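Local atomic coordinates of giardin subunit alpha-1 (PDB entry 4EVF), a protein that binds calcium and, in a calcium-dependent manner, phospholipids such as phosphatidylserine, and takes part in parasite attachment and cytoskeletal remodelling. Residues G61-L66 and G243-M248; A172-F177 and T207-T212; Q80-A85 and A112-M117; V99-P104 and D257-A262. One frame throughout, in Å; residues are numbered along the deposited sequence.

Contact 1 (G61-L66 and G243-M248)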
loop_
_atom_site.group_PDB
_atom_site.type_symbol
_atom_site.label_atom_id
_atom_site.label_comp_id
_atom_site.label_asym_id
_atom_site.label_seq_id
_atom_site.Cartn_x
_atom_site.Cartn_y
_atom_site.Cartn_z
ATOM N N GLY A 61 11.610 16.767 4.970
ATOM C CA GLY A 61 11.348 16.272 3.650
ATOM C C GLY A 61 10.724 14.915 3.842
ATOM O O GLY A 61 10.469 14.503 4.974
ATOM N N SER A 62 10.425 14.247 2.747
ATOM C CA SER A 62 9.754 12.953 2.800
ATOM C C SER A 62 10.578 11.904 3.533
ATOM O O SER A 62 10.022 10.922 4.026
ATOM C CB SER A 62 9.399 12.462 1.392
ATOM O OG SER A 62 8.309 13.185 0.856
ATOM N N GLU A 63 11.896 12.115 3.592
ATOM C CA GLU A 63 12.808 11.190 4.259
ATOM C C GLU A 63 12.514 11.114 5.754
ATOM O O GLU A 63 12.372 10.026 6.314
ATOM C CB GLU A 63 14.272 11.604 4.059
ATOM C CG GLU A 63 14.834 11.371 2.660
ATOM C CD GLU A 63 14.566 12.526 1.727
ATOM O OE1 GLU A 63 13.798 13.427 2.129
ATOM O OE2 GLU A 63 15.128 12.538 0.600
ATOM N N GLU A 64 12.426 12.274 6.397
ATOM C CA GLU A 64 12.156 12.312 7.828
ATOM C C GLU A 64 10.748 11.787 8.106
ATOM O O GLU A 64 10.547 10.978 9.005
ATOM C CB GLU A 64 12.362 13.721 8.401
ATOM C CG GLU A 64 11.083 14.476 8.705
ATOM C CD GLU A 64 11.316 15.693 9.584
ATOM O OE1 GLU A 64 10.364 16.486 9.746
ATOM O OE2 GLU A 64 12.444 15.856 10.107
ATOM N N SER A 65 9.784 12.225 7.304
ATOM C CA SER A 65 8.397 11.794 7.473
ATOM C C SER A 65 8.264 10.276 7.425
ATOM O O SER A 65 7.584 9.683 8.270
ATOM C CB SER A 65 7.496 12.440 6.417
ATOM O OG SER A 65 7.386 13.832 6.643
ATOM N N LEU A 66 8.915 9.661 6.437
ATOM C CA LEU A 66 8.949 8.209 6.293
ATOM C C LEU A 66 9.528 7.515 7.528
ATOM O O LEU A 66 8.958 6.535 8.035
ATOM C CB LEU A 66 9.740 7.813 5.043
ATOM C CG LEU A 66 10.089 6.325 4.866
ATOM C CD1 LEU A 66 8.860 5.438 4.990
ATOM C CD2 LEU A 66 10.792 6.047 3.529
ATOM N N GLY A 243 10.392 9.525 -9.782
ATOM C CA GLY A 243 10.729 9.359 -8.378
ATOM C C GLY A 243 9.723 10.015 -7.453
ATOM O O GLY A 243 10.036 10.980 -6.757
ATOM N N ASP A 244 8.504 9.489 -7.458
ATOM C CA ASP A 244 7.425 9.991 -6.622
ATOM C C ASP A 244 7.737 9.724 -5.154
ATOM O O ASP A 244 7.491 8.617 -4.656
ATOM C CB ASP A 244 6.120 9.276 -6.997
ATOM C CG ASP A 244 4.914 9.849 -6.290
ATOM O OD1 ASP A 244 5.063 10.496 -5.224
ATOM O OD2 ASP A 244 3.798 9.650 -6.804
ATOM N N GLU A 245 8.270 10.730 -4.466
ATOM C CA GLU A 245 8.598 10.593 -3.047
ATOM C C GLU A 245 7.365 10.374 -2.174
ATOM O O GLU A 245 7.404 9.594 -1.218
ATOM C CB GLU A 245 9.385 11.804 -2.546
ATOM C CG GLU A 245 10.796 11.879 -3.111
ATOM C CD GLU A 245 11.712 12.776 -2.276
ATOM O OE1 GLU A 245 11.209 13.730 -1.638
ATOM O OE2 GLU A 245 12.933 12.513 -2.257
ATOM N N LYS A 246 6.271 11.052 -2.500
ATOM C CA LYS A 246 5.075 10.960 -1.658
ATOM C C LYS A 246 4.480 9.547 -1.641
ATOM O O LYS A 246 4.135 9.042 -0.575
ATOM C CB LYS A 246 4.031 12.011 -2.045
ATOM C CG LYS A 246 4.551 13.438 -1.937
ATOM C CD LYS A 246 3.484 14.383 -1.421
ATOM C CE LYS A 246 2.282 14.424 -2.344
ATOM N NZ LYS A 246 1.014 14.708 -1.597
ATOM N N ARG A 247 4.390 8.917 -2.813
ATOM C CA ARG A 247 3.961 7.517 -2.907
ATOM C C ARG A 247 4.912 6.564 -2.197
ATOM O O ARG A 247 4.476 5.627 -1.529
ATOM C CB ARG A 247 3.836 7.071 -4.363
ATOM C CG ARG A 247 3.688 5.557 -4.525
ATOM C CD ARG A 247 2.322 5.194 -5.102
ATOM N NE ARG A 247 2.304 5.435 -6.526
ATOM C CZ ARG A 247 1.221 5.475 -7.295
ATOM N NH1 ARG A 247 -0.003 5.302 -6.800
ATOM N NH2 ARG A 247 1.382 5.700 -8.582
ATOM N N MET A 248 6.210 6.772 -2.359
ATOM C CA MET A 248 7.155 5.864 -1.730
ATOM C C MET A 248 7.048 5.964 -0.216
ATOM O O MET A 248 7.182 4.959 0.484
ATOM C CB MET A 248 8.589 6.089 -2.220
ATOM C CG MET A 248 8.850 5.476 -3.602
ATOM S SD MET A 248 8.317 3.754 -3.777
ATOM C CE MET A 248 9.619 2.939 -2.839
#
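The carboxylates of Glu63 and Glu245 meet with their planes 85° apart and approach obliquely, neither lying flat over a face of the other. Their nearest atoms, Glu63 OE2 and Glu245 OE2, are 3.6 Å apart, like charges close together. Such closeness would be expected to raise the proton affinity of the pair, although the first turns of two helices, where both acids sit, would probably counter this in part. Ser62 lies to the same side of the Glu245 carboxylate plane as Glu63 OE2, its CB 3.8 Å from Glu245 OE1. Ser62 OG comes over the root of the same side chain, 3.8 Å from Glu245 CB. Glu245 reaches across with an extended chain, whereas Glu63 is bent at CB-CG (chi2 87°), which folds its carboxylate back toward its own helix start. Asp244 is the N-cap of the second helix: its OD1 takes a nearly straight bond from Arg247 N (176°), entering from above the carboxylate plane. The contact sets the start of helix 62-70 beside that of helix 245-255, joining the first and fourth predicted annexin repeats. Met284 of helix 284-292 touches both acids, and Ile287 touches Glu63.

Contact 2 (A172-F177 and T207-T212)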
loop_
_atom_site.group_PDB
_atom_site.type_symbol
_atom_site.label_atom_id
_atom_site.label_comp_id
_atom_site.label_asym_id
_atom_site.label_seq_id
_atom_site.Cartn_x
_atom_site.Cartn_y
_atom_site.Cartn_z
ATOM N N ALA A 172 -21.609 -4.143 -13.781
ATOM C CA ALA A 172 -22.144 -4.465 -12.455
ATOM C C ALA A 172 -21.528 -5.766 -11.933
ATOM O O ALA A 172 -21.157 -5.863 -10.756
ATOM C CB ALA A 172 -23.678 -4.550 -12.478
ATOM N N TYR A 173 -21.404 -6.759 -12.808
ATOM C CA TYR A 173 -20.803 -8.048 -12.434
ATOM C C TYR A 173 -19.326 -7.852 -12.095
ATOM O O TYR A 173 -18.785 -8.485 -11.180
ATOM C CB TYR A 173 -20.945 -9.042 -13.589
ATOM C CG TYR A 173 -20.498 -10.458 -13.291
ATOM C CD1 TYR A 173 -21.428 -11.448 -12.996
ATOM C CD2 TYR A 173 -19.152 -10.811 -13.327
ATOM C CE1 TYR A 173 -21.036 -12.736 -12.728
ATOM C CE2 TYR A 173 -18.743 -12.105 -13.056
ATOM C CZ TYR A 173 -19.699 -13.065 -12.752
ATOM O OH TYR A 173 -19.321 -14.356 -12.484
ATOM N N LEU A 174 -18.675 -6.976 -12.853
ATOM C CA LEU A 174 -17.260 -6.687 -12.665
ATOM C C LEU A 174 -16.982 -6.059 -11.300
ATOM O O LEU A 174 -16.038 -6.452 -10.605
ATOM C CB LEU A 174 -16.779 -5.774 -13.777
ATOM C CG LEU A 174 -16.126 -6.388 -15.016
ATOM C CD1 LEU A 174 -16.488 -7.829 -15.284
ATOM C CD2 LEU A 174 -16.366 -5.482 -16.247
ATOM N N ILE A 175 -17.806 -5.086 -10.922
ATOM C CA ILE A 175 -17.623 -4.367 -9.669
ATOM C C ILE A 175 -17.827 -5.319 -8.491
ATOM O O ILE A 175 -17.057 -5.329 -7.533
ATOM C CB ILE A 175 -18.584 -3.166 -9.582
ATOM C CG1 ILE A 175 -18.209 -2.111 -10.632
ATOM C CG2 ILE A 175 -18.559 -2.547 -8.203
ATOM C CD1 ILE A 175 -19.318 -1.112 -10.921
ATOM N N ASP A 176 -18.873 -6.125 -8.579
ATOM C CA ASP A 176 -19.171 -7.094 -7.537
ATOM C C ASP A 176 -18.097 -8.178 -7.489
ATOM O O ASP A 176 -17.676 -8.582 -6.420
ATOM C CB ASP A 176 -20.544 -7.721 -7.779
ATOM C CG ASP A 176 -20.869 -8.789 -6.770
ATOM O OD1 ASP A 176 -21.333 -8.425 -5.669
ATOM O OD2 ASP A 176 -20.647 -9.984 -7.070
ATOM N N PHE A 177 -17.645 -8.645 -8.650
ATOM C CA PHE A 177 -16.625 -9.686 -8.672
ATOM C C PHE A 177 -15.310 -9.238 -8.031
ATOM O O PHE A 177 -14.813 -9.865 -7.103
ATOM C CB PHE A 177 -16.348 -10.184 -10.094
ATOM C CG PHE A 177 -15.226 -11.175 -10.166
ATOM C CD1 PHE A 177 -13.919 -10.749 -10.369
ATOM C CD2 PHE A 177 -15.468 -12.531 -9.988
ATOM C CE1 PHE A 177 -12.882 -11.662 -10.416
ATOM C CE2 PHE A 177 -14.445 -13.438 -10.052
ATOM C CZ PHE A 177 -13.149 -13.015 -10.254
ATOM N N THR A 207 -9.266 -3.276 -22.055
ATOM C CA THR A 207 -10.180 -3.190 -23.188
ATOM C C THR A 207 -11.428 -2.394 -22.837
ATOM O O THR A 207 -11.958 -1.666 -23.674
ATOM C CB THR A 207 -10.607 -4.584 -23.686
ATOM O OG1 THR A 207 -9.476 -5.273 -24.247
ATOM C CG2 THR A 207 -11.695 -4.460 -24.733
ATOM N N ILE A 208 -11.889 -2.534 -21.595
ATOM C CA ILE A 208 -13.148 -1.931 -21.168
ATOM C C ILE A 208 -12.993 -0.615 -20.390
ATOM O O ILE A 208 -13.880 0.238 -20.442
ATOM C CB ILE A 208 -13.992 -2.915 -20.329
ATOM C CG1 ILE A 208 -15.309 -2.253 -19.915
ATOM C CG2 ILE A 208 -13.212 -3.366 -19.102
ATOM C CD1 ILE A 208 -16.340 -3.205 -19.361
ATOM N N TYR A 209 -11.871 -0.444 -19.691
ATOM C CA TYR A 209 -11.662 0.724 -18.827
ATOM C C TYR A 209 -10.474 1.621 -19.227
ATOM O O TYR A 209 -9.461 1.145 -19.728
ATOM C CB TYR A 209 -11.478 0.271 -17.378
ATOM C CG TYR A 209 -12.747 -0.197 -16.698
ATOM C CD1 TYR A 209 -13.927 0.540 -16.786
ATOM C CD2 TYR A 209 -12.763 -1.382 -15.959
ATOM C CE1 TYR A 209 -15.101 0.108 -16.153
ATOM C CE2 TYR A 209 -13.923 -1.815 -15.326
ATOM C CZ TYR A 209 -15.086 -1.075 -15.422
ATOM O OH TYR A 209 -16.229 -1.536 -14.774
ATOM N N THR A 210 -10.609 2.922 -18.974
ATOM C CA THR A 210 -9.495 3.861 -19.086
ATOM C C THR A 210 -9.341 4.711 -17.823
ATOM O O THR A 210 -10.244 4.776 -16.988
ATOM C CB THR A 210 -9.698 4.825 -20.268
ATOM O OG1 THR A 210 -10.902 5.572 -20.060
ATOM C CG2 THR A 210 -9.806 4.045 -21.584
ATOM N N LYS A 211 -8.201 5.382 -17.704
ATOM C CA LYS A 211 -8.001 6.372 -16.658
ATOM C C LYS A 211 -8.204 5.764 -15.274
ATOM O O LYS A 211 -7.716 4.665 -15.007
ATOM C CB LYS A 211 -8.902 7.591 -16.898
ATOM C CG LYS A 211 -8.544 8.356 -18.184
ATOM C CD LYS A 211 -9.536 9.464 -18.473
ATOM C CE LYS A 211 -9.065 10.323 -19.640
ATOM N NZ LYS A 211 -9.987 11.469 -19.883
ATOM N N THR A 212 -8.917 6.467 -14.401
ATOM C CA THR A 212 -9.035 6.039 -13.006
ATOM C C THR A 212 -9.768 4.692 -12.863
ATOM O O THR A 212 -9.408 3.868 -12.006
ATOM C CB THR A 212 -9.682 7.136 -12.117
ATOM O OG1 THR A 212 -8.960 8.371 -12.262
ATOM C CG2 THR A 212 -9.654 6.719 -10.639
#
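Leu174 points its CB from helix 171-180 at the end of helix 201-208 and the first residue of the loop after it, and its side chain can be followed atom by atom. CB stands 4.4 Å from Tyr209 OH, at the margin of contact. CG lies farther from that oxygen, at 4.9 Å, and serves mainly to divide the branches. CD2 is the branch that touches: it is 3.9 Å from Ile208 CD1 and 4.2 Å from Tyr209 OH. Both torsions of this leucine depart from the staggered values (chi1 -95°, chi2 23°), which suggests some strain and brings CD2 near both partners.

Ile208 answers from the other side. Its CG1 continues away from the main-chain nitrogen (chi1 -179°) and CD1 stays extended beyond it, so the methyl ends meet tip to tip. Tyr209, the first residue to leave helical backbone angles, sends its ring in alongside, and its hydroxyl ends 4.6 Å from CG1 of Ile175. That hydroxyl is hydrogen-bonded to Asp135 OD1, while the ring stacks with Phe217; these two partners probably help hold the ring in place. Ala165 of helix 155-167 also touches Leu174.

With 118 Å² buried in total, this is a modest, mostly apolar contact, methyl to methyl at Ile208 and methyl to phenol oxygen at Tyr209. Both segments belong to the predicted third annexin repeat. Such repeats are bundles of five helices, and this contact joins helix 171-180 to the junction between helices 201-208 and 211-225.

Contact 3 (Q80-A85 and A112-M117)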
loop_
_atom_site.group_PDB
_atom_site.type_symbol
_atom_site.label_atom_id
_atom_site.label_comp_id
_atom_site.label_asym_id
_atom_site.label_seq_id
_atom_site.Cartn_x
_atom_site.Cartn_y
_atom_site.Cartn_z
ATOM N N GLN A 80 -4.363 9.294 8.438
ATOM C CA GLN A 80 -3.966 10.670 8.118
ATOM C C GLN A 80 -3.688 10.831 6.614
ATOM O O GLN A 80 -4.032 11.857 6.011
ATOM C CB GLN A 80 -2.744 11.097 8.943
ATOM C CG GLN A 80 -2.245 12.510 8.639
ATOM C CD GLN A 80 -3.213 13.583 9.083
ATOM O OE1 GLN A 80 -3.668 14.408 8.280
ATOM N NE2 GLN A 80 -3.530 13.589 10.369
ATOM N N HIS A 81 -3.069 9.815 6.015
ATOM C CA HIS A 81 -2.876 9.785 4.559
ATOM C C HIS A 81 -4.215 9.894 3.832
ATOM O O HIS A 81 -4.348 10.624 2.845
ATOM C CB HIS A 81 -2.187 8.495 4.131
ATOM C CG HIS A 81 -0.719 8.458 4.415
ATOM N ND1 HIS A 81 0.087 9.577 4.356
ATOM C CD2 HIS A 81 0.094 7.426 4.743
ATOM C CE1 HIS A 81 1.331 9.236 4.645
ATOM N NE2 HIS A 81 1.360 7.935 4.887
ATOM N N ILE A 82 -5.207 9.157 4.321
ATOM C CA ILE A 82 -6.549 9.179 3.738
ATOM C C ILE A 82 -7.238 10.543 3.906
ATOM O O ILE A 82 -7.901 11.036 2.990
ATOM C CB ILE A 82 -7.421 8.054 4.332
ATOM C CG1 ILE A 82 -6.873 6.687 3.908
ATOM C CG2 ILE A 82 -8.877 8.231 3.933
ATOM C CD1 ILE A 82 -7.645 5.506 4.485
ATOM N N ARG A 83 -7.085 11.139 5.081
ATOM C CA ARG A 83 -7.518 12.507 5.308
ATOM C C ARG A 83 -6.866 13.449 4.292
ATOM O O ARG A 83 -7.539 14.252 3.633
ATOM C CB ARG A 83 -7.118 12.948 6.720
ATOM C CG ARG A 83 -8.290 13.349 7.601
ATOM C CD ARG A 83 -9.048 14.534 7.049
ATOM N NE ARG A 83 -10.389 14.599 7.617
ATOM C CZ ARG A 83 -10.835 15.598 8.372
ATOM N NH1 ARG A 83 -10.051 16.636 8.644
ATOM N NH2 ARG A 83 -12.072 15.564 8.844
ATOM N N ASP A 84 -5.548 13.362 4.192
ATOM C CA ASP A 84 -4.789 14.196 3.262
ATOM C C ASP A 84 -5.298 14.041 1.823
ATOM O O ASP A 84 -5.471 15.031 1.095
ATOM C CB ASP A 84 -3.310 13.831 3.315
ATOM C CG ASP A 84 -2.643 14.250 4.613
ATOM O OD1 ASP A 84 -1.414 14.051 4.713
ATOM O OD2 ASP A 84 -3.331 14.781 5.517
ATOM N N ALA A 85 -5.538 12.796 1.418
ATOM C CA ALA A 85 -6.007 12.521 0.063
ATOM C C ALA A 85 -7.366 13.159 -0.194
ATOM O O ALA A 85 -7.737 13.374 -1.338
ATOM C CB ALA A 85 -6.066 11.008 -0.204
ATOM N N ALA A 112 -11.047 2.758 12.733
ATOM C CA ALA A 112 -11.161 3.142 14.137
ATOM C C ALA A 112 -10.256 4.335 14.448
ATOM O O ALA A 112 -10.643 5.252 15.172
ATOM C CB ALA A 112 -10.860 1.954 15.061
ATOM N N ALA A 113 -9.060 4.349 13.869
ATOM C CA ALA A 113 -8.150 5.456 14.109
ATOM C C ALA A 113 -8.737 6.747 13.549
ATOM O O ALA A 113 -8.611 7.812 14.152
ATOM C CB ALA A 113 -6.787 5.171 13.512
ATOM N N TYR A 114 -9.400 6.637 12.403
ATOM C CA TYR A 114 -9.976 7.792 11.731
ATOM C C TYR A 114 -11.053 8.443 12.594
ATOM O O TYR A 114 -11.141 9.666 12.687
ATOM C CB TYR A 114 -10.548 7.382 10.375
ATOM C CG TYR A 114 -10.836 8.547 9.450
ATOM C CD1 TYR A 114 -12.042 9.243 9.527
ATOM C CD2 TYR A 114 -9.906 8.946 8.495
ATOM C CE1 TYR A 114 -12.312 10.311 8.686
ATOM C CE2 TYR A 114 -10.167 10.020 7.641
ATOM C CZ TYR A 114 -11.372 10.695 7.744
ATOM O OH TYR A 114 -11.639 11.754 6.901
ATOM N N THR A 115 -11.875 7.622 13.234
ATOM C CA THR A 115 -12.896 8.148 14.132
ATOM C C THR A 115 -12.255 8.855 15.319
ATOM O O THR A 115 -12.699 9.923 15.740
ATOM C CB THR A 115 -13.831 7.041 14.613
ATOM O OG1 THR A 115 -14.576 6.553 13.493
ATOM C CG2 THR A 115 -14.797 7.569 15.658
ATOM N N ARG A 116 -11.192 8.263 15.845
ATOM C CA ARG A 116 -10.516 8.825 16.997
ATOM C C ARG A 116 -9.893 10.168 16.649
ATOM O O ARG A 116 -9.927 11.102 17.445
ATOM C CB ARG A 116 -9.446 7.857 17.492
ATOM C CG ARG A 116 -9.135 7.973 18.973
ATOM C CD ARG A 116 -8.271 6.807 19.421
ATOM N NE ARG A 116 -7.126 6.658 18.532
ATOM C CZ ARG A 116 -6.902 5.604 17.754
ATOM N NH1 ARG A 116 -7.736 4.566 17.762
ATOM N NH2 ARG A 116 -5.823 5.587 16.977
ATOM N N MET A 117 -9.335 10.260 15.446
ATOM C CA MET A 117 -8.569 11.429 15.038
ATOM C C MET A 117 -9.442 12.587 14.543
ATOM O O MET A 117 -9.123 13.756 14.772
ATOM C CB MET A 117 -7.546 11.033 13.957
ATOM C CG MET A 117 -6.539 9.965 14.402
ATOM S SD MET A 117 -5.515 9.248 13.081
ATOM C CE MET A 117 -4.286 10.532 12.825
#
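One directed polar bond joins the segments: Arg83 NE donates to Tyr114 OH over 3.2 Å, with an N-H...O angle of 157°. The oxygen sits at the edge of the guanidinium, nearly in its plane, whereas guanidinium and phenol planes are turned 67° to each other. The side chains cross at about a right angle, and no cation-pi stack results.

Van der Waals contacts accompany this bond. The aliphatic part of Arg83 approaches the ring obliquely, CG lying 3.8 Å from Tyr114 CE2, and Ile82 CG2 comes to 4.3 Å from the same ring carbon. Tyr114 reaches both because its CG runs opposite the backbone N, carrying the ring straight out from helix 104-118. Farther along, the Met117 methyl, swung round by the bend at chi3, lies across the end of the Gln80 side chain at about a right angle.

The helices themselves stand well apart: the axes of 80-85 and 112-117 come no closer than 10.6 Å and cross at -68°, so long side chains span the space.

Chemically, the phenol acts as a two-way link within the predicted second annexin repeat. Tyr114 OH accepts from Arg83 and is also hydrogen-bonded to Asp125 OD2, which has a weak, long ion pair with Arg83; the oxygen is thus gripped by two bonds, probably handing its own hydrogen to Asp125.

Contact 4 (V99-P104 and D257-A262)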
loop_
_atom_site.group_PDB
_atom_site.type_symbol
_atom_site.label_atom_id
_atom_site.label_comp_id
_atom_site.label_asym_id
_atom_site.label_seq_id
_atom_site.Cartn_x
_atom_site.Cartn_y
_atom_site.Cartn_z
ATOM N N VAL A 99 -6.156 2.586 0.249
ATOM C CA VAL A 99 -7.378 1.787 0.271
ATOM C C VAL A 99 -7.151 0.389 -0.320
ATOM O O VAL A 99 -7.613 -0.613 0.226
ATOM C CB VAL A 99 -8.536 2.503 -0.504
ATOM C CG1 VAL A 99 -9.730 1.582 -0.677
ATOM C CG2 VAL A 99 -8.954 3.773 0.206
ATOM N N ILE A 100 -6.427 0.315 -1.431
ATOM C CA ILE A 100 -6.273 -0.960 -2.125
ATOM C C ILE A 100 -5.103 -1.808 -1.614
ATOM O O ILE A 100 -5.233 -3.019 -1.462
ATOM C CB ILE A 100 -6.169 -0.784 -3.648
ATOM C CG1 ILE A 100 -7.347 0.049 -4.157
ATOM C CG2 ILE A 100 -6.131 -2.159 -4.328
ATOM C CD1 ILE A 100 -7.339 0.286 -5.665
ATOM N N LEU A 101 -3.968 -1.166 -1.363
ATOM C CA LEU A 101 -2.804 -1.833 -0.803
ATOM C C LEU A 101 -2.956 -1.833 0.724
ATOM O O LEU A 101 -2.308 -1.063 1.437
ATOM C CB LEU A 101 -1.531 -1.107 -1.251
ATOM C CG LEU A 101 -0.112 -1.676 -1.103
ATOM C CD1 LEU A 101 0.384 -1.421 0.299
ATOM C CD2 LEU A 101 0.014 -3.160 -1.486
ATOM N N CYS A 102 -3.836 -2.699 1.213
ATOM C CA CYS A 102 -4.158 -2.729 2.632
ATOM C C CYS A 102 -4.792 -4.074 2.974
ATOM O O CYS A 102 -5.623 -4.583 2.233
ATOM C CB CYS A 102 -5.115 -1.592 2.963
ATOM S SG CYS A 102 -5.463 -1.331 4.708
ATOM N N THR A 103 -4.382 -4.655 4.091
ATOM C CA THR A 103 -5.010 -5.889 4.563
ATOM C C THR A 103 -6.323 -5.526 5.269
ATOM O O THR A 103 -6.467 -4.418 5.778
ATOM C CB THR A 103 -4.088 -6.602 5.556
ATOM O OG1 THR A 103 -3.960 -5.793 6.725
ATOM C CG2 THR A 103 -2.701 -6.797 4.963
ATOM N N PRO A 104 -7.290 -6.454 5.304
ATOM C CA PRO A 104 -8.547 -6.139 5.992
ATOM C C PRO A 104 -8.340 -5.782 7.464
ATOM O O PRO A 104 -9.034 -4.900 7.977
ATOM C CB PRO A 104 -9.381 -7.427 5.843
ATOM C CG PRO A 104 -8.449 -8.465 5.351
ATOM C CD PRO A 104 -7.323 -7.770 4.650
ATOM N N ASP A 257 7.043 -3.893 5.686
ATOM C CA ASP A 257 7.232 -5.198 6.328
ATOM C C ASP A 257 6.379 -6.316 5.707
ATOM O O ASP A 257 6.803 -7.474 5.668
ATOM C CB ASP A 257 6.999 -5.113 7.853
ATOM C CG ASP A 257 5.522 -5.037 8.232
ATOM O OD1 ASP A 257 4.734 -4.411 7.490
ATOM O OD2 ASP A 257 5.145 -5.606 9.285
ATOM N N LYS A 258 5.180 -5.973 5.231
ATOM C CA LYS A 258 4.250 -6.978 4.713
ATOM C C LYS A 258 4.480 -7.287 3.226
ATOM O O LYS A 258 3.933 -8.254 2.699
ATOM C CB LYS A 258 2.791 -6.533 4.909
ATOM C CG LYS A 258 2.407 -6.109 6.320
ATOM C CD LYS A 258 0.886 -6.026 6.466
ATOM C CE LYS A 258 0.459 -5.558 7.876
ATOM N NZ LYS A 258 1.401 -5.975 8.943
ATOM N N CYS A 259 5.283 -6.468 2.555
ATOM C CA CYS A 259 5.409 -6.559 1.102
ATOM C C CYS A 259 6.828 -6.841 0.650
ATOM O O CYS A 259 7.171 -6.579 -0.499
ATOM C CB CYS A 259 4.965 -5.247 0.443
ATOM S SG CYS A 259 3.233 -4.776 0.701
ATOM N N LEU A 260 7.664 -7.365 1.534
ATOM C CA LEU A 260 9.078 -7.487 1.187
ATOM C C LEU A 260 9.365 -8.416 -0.003
ATOM O O LEU A 260 10.471 -8.414 -0.541
ATOM C CB LEU A 260 9.923 -7.848 2.413
ATOM C CG LEU A 260 10.130 -6.681 3.382
ATOM C CD1 LEU A 260 10.767 -7.154 4.678
ATOM C CD2 LEU A 260 10.964 -5.556 2.741
ATOM N N GLY A 261 8.370 -9.200 -0.415
ATOM C CA GLY A 261 8.489 -10.021 -1.610
ATOM C C GLY A 261 8.402 -9.196 -2.889
ATOM O O GLY A 261 8.509 -9.713 -4.001
ATOM N N ALA A 262 8.219 -7.892 -2.725
ATOM C CA ALA A 262 8.093 -6.991 -3.860
ATOM C C ALA A 262 9.308 -7.089 -4.788
ATOM O O ALA A 262 9.164 -7.090 -6.013
ATOM C CB ALA A 262 7.882 -5.574 -3.373
#
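The two backbones face each other at turns, Leu101 centring an inverse gamma turn and Cys259 opening a type I beta turn closed by Ala262 N to Cys259 O (2.8 Å), with the CA atoms of Leu101 and Cys259 9.7 Å apart. Side chains fill this distance at two points. At the first, Leu101 bends its end toward the loop and brings CD2 to 4.2 Å from Cys259 SG, an apolar contact. Met227 and Leu230 of helix 227-240 also touch Leu101, and Ala231 touches Cys259, so the pair is packed against that helix.

At the second point, Thr103 CG2 meets the aliphatic shaft of Lys258, 4.0 Å from CD, the two chains crossing at about a right angle. The threonine torsion (chi1 66°) divides its branches usefully: the methyl faces the lysine, while OG1 caps helix 104-118 through a hydrogen bond with Asp106 N. Lysine continues past this methyl and turns at chi4, NZ reaching 3.8 Å from Asp257 OD2 in a long salt bridge. That carboxylate oxygen is in turn bonded to Ala32 N.

The joint between the predicted second and fourth repeats is thus made by methyl and methylene groups and one sulfur, while the polar ends near it are occupied elsewhere: the hydroxyl in a helix cap, the ammonium in long ion pairs, including a weak one with Glu33. Dispersion and burial, probably more than directed bonding, hold these two loops together.

Overall arrangement
Contacts 1 and 4 both tie the chain's early half to the fourth predicted repeat, and their segments alternate along the sequence; their centres are 18 Å apart. Contact 3, within the second repeat, falls inside the span between the segments of contact 1 and alternates with contact 4 along the chain: helix 62-70 of contact 1 leads into helix 74-87, and helix 92-100 of contact 4 leads into helix 104-118. Its nearest atoms come within about 5 Å of contact 4 and about 6 Å of contact 1, without touching. Contact 2 stands apart in the third repeat, its centre 31 Å from that of contact 1 and 22 Å from that of contact 4. The structure is the apo form, and none of the four involves a bound ion.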